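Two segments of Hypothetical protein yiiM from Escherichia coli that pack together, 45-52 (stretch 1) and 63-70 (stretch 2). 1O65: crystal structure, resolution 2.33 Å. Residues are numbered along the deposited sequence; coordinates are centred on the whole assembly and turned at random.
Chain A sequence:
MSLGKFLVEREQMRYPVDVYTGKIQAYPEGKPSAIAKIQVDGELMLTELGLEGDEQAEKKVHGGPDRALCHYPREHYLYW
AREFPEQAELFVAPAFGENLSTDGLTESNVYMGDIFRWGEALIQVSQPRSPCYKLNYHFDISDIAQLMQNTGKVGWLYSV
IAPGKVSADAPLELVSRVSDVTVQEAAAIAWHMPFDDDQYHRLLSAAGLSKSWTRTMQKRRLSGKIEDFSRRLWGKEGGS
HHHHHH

Stretch 1, residues 45-52: MLTELGLE
Stretch 2 63-70: GGPDRALC

This is a small, mostly apolar contact between a tight hairpin and a loop that runs into a strand, joined by CA-H...O contacts and two bridging waters, with no direct hydrogen bond between the stretches. It buries 346 Å², both sides summed.

Stretch 1 forms the hairpin. Met45 to Thr47 are strand, a type I turn runs from Thr47 to Gly50, and strand resumes at Gly50 and Leu51. Gly50 N bonds to Thr47 O at 3.0 Å, and Thr47 N returns to Gly50 O at 2.9 Å. Glu52 N to Met45 O, 3.0 Å, continues the ladder. The turn's inner residues, Glu48 and Leu49, have phi/psi of -46/-47 and -86/-11.

Stretch 2 starts with a compact bend. Pro65 and Asp66 form a 3-10 segment at -57/-36 and -73/-6. Arg67 N bonds to Gly64 O at 3.0 Å; Asp66 N to Gly63 O, 2.9 Å, is weak. Ala68, at -64/-35, leads into the strand at Leu69 and Cys70.

The register is set by Gly50 and Ala68, whose CA atoms lie 4.1 Å apart. Here backbone meets backbone. Ala68 CA approaches Leu49 O at 3.5 Å, with 143° at the hydrogen. Gly50 CA approaches Ala68 O at 3.3 Å, with 124°. Gly50 adopts 148/-176, where a CB would jam against the preceding carbonyl oxygen; it would also sit 3.1 Å from Ala68 O. The Ala68 methyl points toward stretch 1, with its CB 3.3 Å from Glu48 O.

Two waters link polar backbone atoms that do not bond directly. Water 1 donates to Glu48 O at 2.5 Å and to Pro65 O at 2.6 Å, spanning two acceptors that cannot bond each other. Water 2 accepts from Leu51 N at 3.1 Å and donates to Ala68 O at 2.8 Å. Leu51 N and Ala68 O are themselves 4.4 Å apart.

Leucines pack on the buried side. Leu69 (chi1 m, chi2 156°) reaches both strands of the hairpin: its CD1 lies 3.7 Å from Leu46 CD2, and its CD2 lies 3.6 Å from Leu51 CD1. Leu46 is t, p and points toward stretch 2; Leu51 is m, t.

A more exposed patch lies at the turn. The CA-to-CB bond of Leu49 points away, but its m, t rotamer brings CD2 to 4.0 Å from Pro65 CD and 4.0 Å from Gly64 C. Glu48, extended at t, t, places CG 4.2 Å from Pro65 CB.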

# COMPACT_ATOMS: atom_id res chain seq x y z
N MET A 45 -11.07 6.95 -15.65
CA MET A 45 -9.74 7.38 -16.00
C MET A 45 -8.80 7.37 -14.80
O MET A 45 -9.13 7.84 -13.70
CB MET A 45 -9.85 8.78 -16.61
CG MET A 45 -8.56 9.29 -17.22
SD MET A 45 -7.90 8.23 -18.53
CE MET A 45 -6.18 8.77 -18.44
N LEU A 46 -7.67 6.68 -14.96
CA LEU A 46 -6.66 6.69 -13.89
C LEU A 46 -5.57 7.67 -14.34
O LEU A 46 -4.92 7.44 -15.36
CB LEU A 46 -6.09 5.31 -13.60
CG LEU A 46 -4.80 5.25 -12.79
CD1 LEU A 46 -4.89 5.98 -11.46
CD2 LEU A 46 -4.36 3.81 -12.55
N THR A 47 -5.45 8.78 -13.62
CA THR A 47 -4.44 9.79 -13.98
C THR A 47 -3.21 9.66 -13.11
O THR A 47 -3.20 8.90 -12.14
CB THR A 47 -5.00 11.22 -13.89
OG1 THR A 47 -4.02 12.12 -14.49
CG2 THR A 47 -5.23 11.70 -12.48
N GLU A 48 -2.17 10.44 -13.35
CA GLU A 48 -0.94 10.42 -12.58
C GLU A 48 -1.17 10.42 -11.07
O GLU A 48 -0.52 9.72 -10.32
CB GLU A 48 -0.13 11.70 -12.89
CG GLU A 48 1.10 11.85 -12.00
CD GLU A 48 1.98 13.01 -12.39
OE1 GLU A 48 1.60 14.17 -12.13
OE2 GLU A 48 3.08 12.79 -12.95
N LEU A 49 -2.05 11.31 -10.61
CA LEU A 49 -2.33 11.52 -9.22
C LEU A 49 -3.38 10.61 -8.61
O LEU A 49 -3.57 10.63 -7.40
CB LEU A 49 -2.76 13.00 -9.06
CG LEU A 49 -1.66 14.02 -9.37
CD1 LEU A 49 -2.19 15.43 -9.10
CD2 LEU A 49 -0.42 13.74 -8.53
N GLY A 50 -4.12 9.84 -9.41
CA GLY A 50 -5.13 8.99 -8.79
C GLY A 50 -6.33 8.82 -9.69
O GLY A 50 -6.29 9.25 -10.85
N LEU A 51 -7.33 8.13 -9.20
CA LEU A 51 -8.55 7.86 -9.94
C LEU A 51 -9.48 9.05 -10.02
O LEU A 51 -9.79 9.70 -9.00
CB LEU A 51 -9.30 6.67 -9.30
CG LEU A 51 -8.71 5.29 -9.69
CD1 LEU A 51 -9.17 4.21 -8.72
CD2 LEU A 51 -9.13 4.91 -11.10
N GLU A 52 -9.88 9.42 -11.23
CA GLU A 52 -10.83 10.51 -11.40
C GLU A 52 -11.97 10.41 -10.39
O GLU A 52 -12.63 9.37 -10.28
CB GLU A 52 -11.41 10.46 -12.82
CG GLU A 52 -10.64 11.33 -13.81
CD GLU A 52 -10.60 12.77 -13.36
OE1 GLU A 52 -11.61 13.27 -12.82
OE2 GLU A 52 -9.56 13.43 -13.56
N GLY A 63 5.05 14.32 -3.10
CA GLY A 63 5.14 12.87 -3.28
C GLY A 63 3.81 12.26 -3.73
O GLY A 63 3.67 11.05 -3.81
N GLY A 64 2.89 13.09 -4.19
CA GLY A 64 1.58 12.74 -4.66
C GLY A 64 1.54 11.64 -5.72
O GLY A 64 0.74 10.71 -5.68
N PRO A 65 2.39 11.76 -6.73
CA PRO A 65 2.48 10.75 -7.77
C PRO A 65 2.79 9.38 -7.17
O PRO A 65 2.21 8.38 -7.61
CB PRO A 65 3.57 11.26 -8.69
CG PRO A 65 3.61 12.74 -8.46
CD PRO A 65 3.24 12.94 -7.02
N ASP A 66 3.59 9.28 -6.12
CA ASP A 66 3.90 8.02 -5.46
C ASP A 66 2.76 7.44 -4.63
O ASP A 66 2.95 6.37 -4.06
CB ASP A 66 5.10 8.20 -4.50
CG ASP A 66 6.38 8.42 -5.27
OD1 ASP A 66 6.52 7.90 -6.40
OD2 ASP A 66 7.27 9.13 -4.75
N ARG A 67 1.64 8.14 -4.47
CA ARG A 67 0.55 7.57 -3.65
C ARG A 67 -0.79 7.77 -4.34
O ARG A 67 -1.80 8.05 -3.73
CB ARG A 67 0.56 8.15 -2.24
CG ARG A 67 0.70 9.65 -2.13
CD ARG A 67 0.97 10.08 -0.67
NE ARG A 67 1.60 11.42 -0.67
CZ ARG A 67 0.91 12.52 -0.97
NH1 ARG A 67 -0.38 12.46 -1.26
NH2 ARG A 67 1.52 13.69 -0.99
N ALA A 68 -0.77 7.58 -5.66
CA ALA A 68 -1.95 7.72 -6.49
C ALA A 68 -3.02 6.69 -6.15
O ALA A 68 -4.21 7.02 -6.25
CB ALA A 68 -1.51 7.60 -7.95
N LEU A 69 -2.64 5.47 -5.77
CA LEU A 69 -3.54 4.40 -5.46
C LEU A 69 -3.15 3.61 -4.20
O LEU A 69 -2.00 3.24 -4.03
CB LEU A 69 -3.58 3.36 -6.61
CG LEU A 69 -4.28 3.72 -7.90
CD1 LEU A 69 -3.73 2.88 -9.05
CD2 LEU A 69 -5.79 3.55 -7.82
N CYS A 70 -4.14 3.27 -3.39
CA CYS A 70 -3.93 2.55 -2.14
C CYS A 70 -4.55 1.16 -2.25
O CYS A 70 -5.72 1.06 -2.68
CB CYS A 70 -4.60 3.32 -0.99
SG CYS A 70 -4.55 2.42 0.60
O HOH W 1 1.64 8.41 -10.17
O HOH W 2 -7.03 7.14 -6.30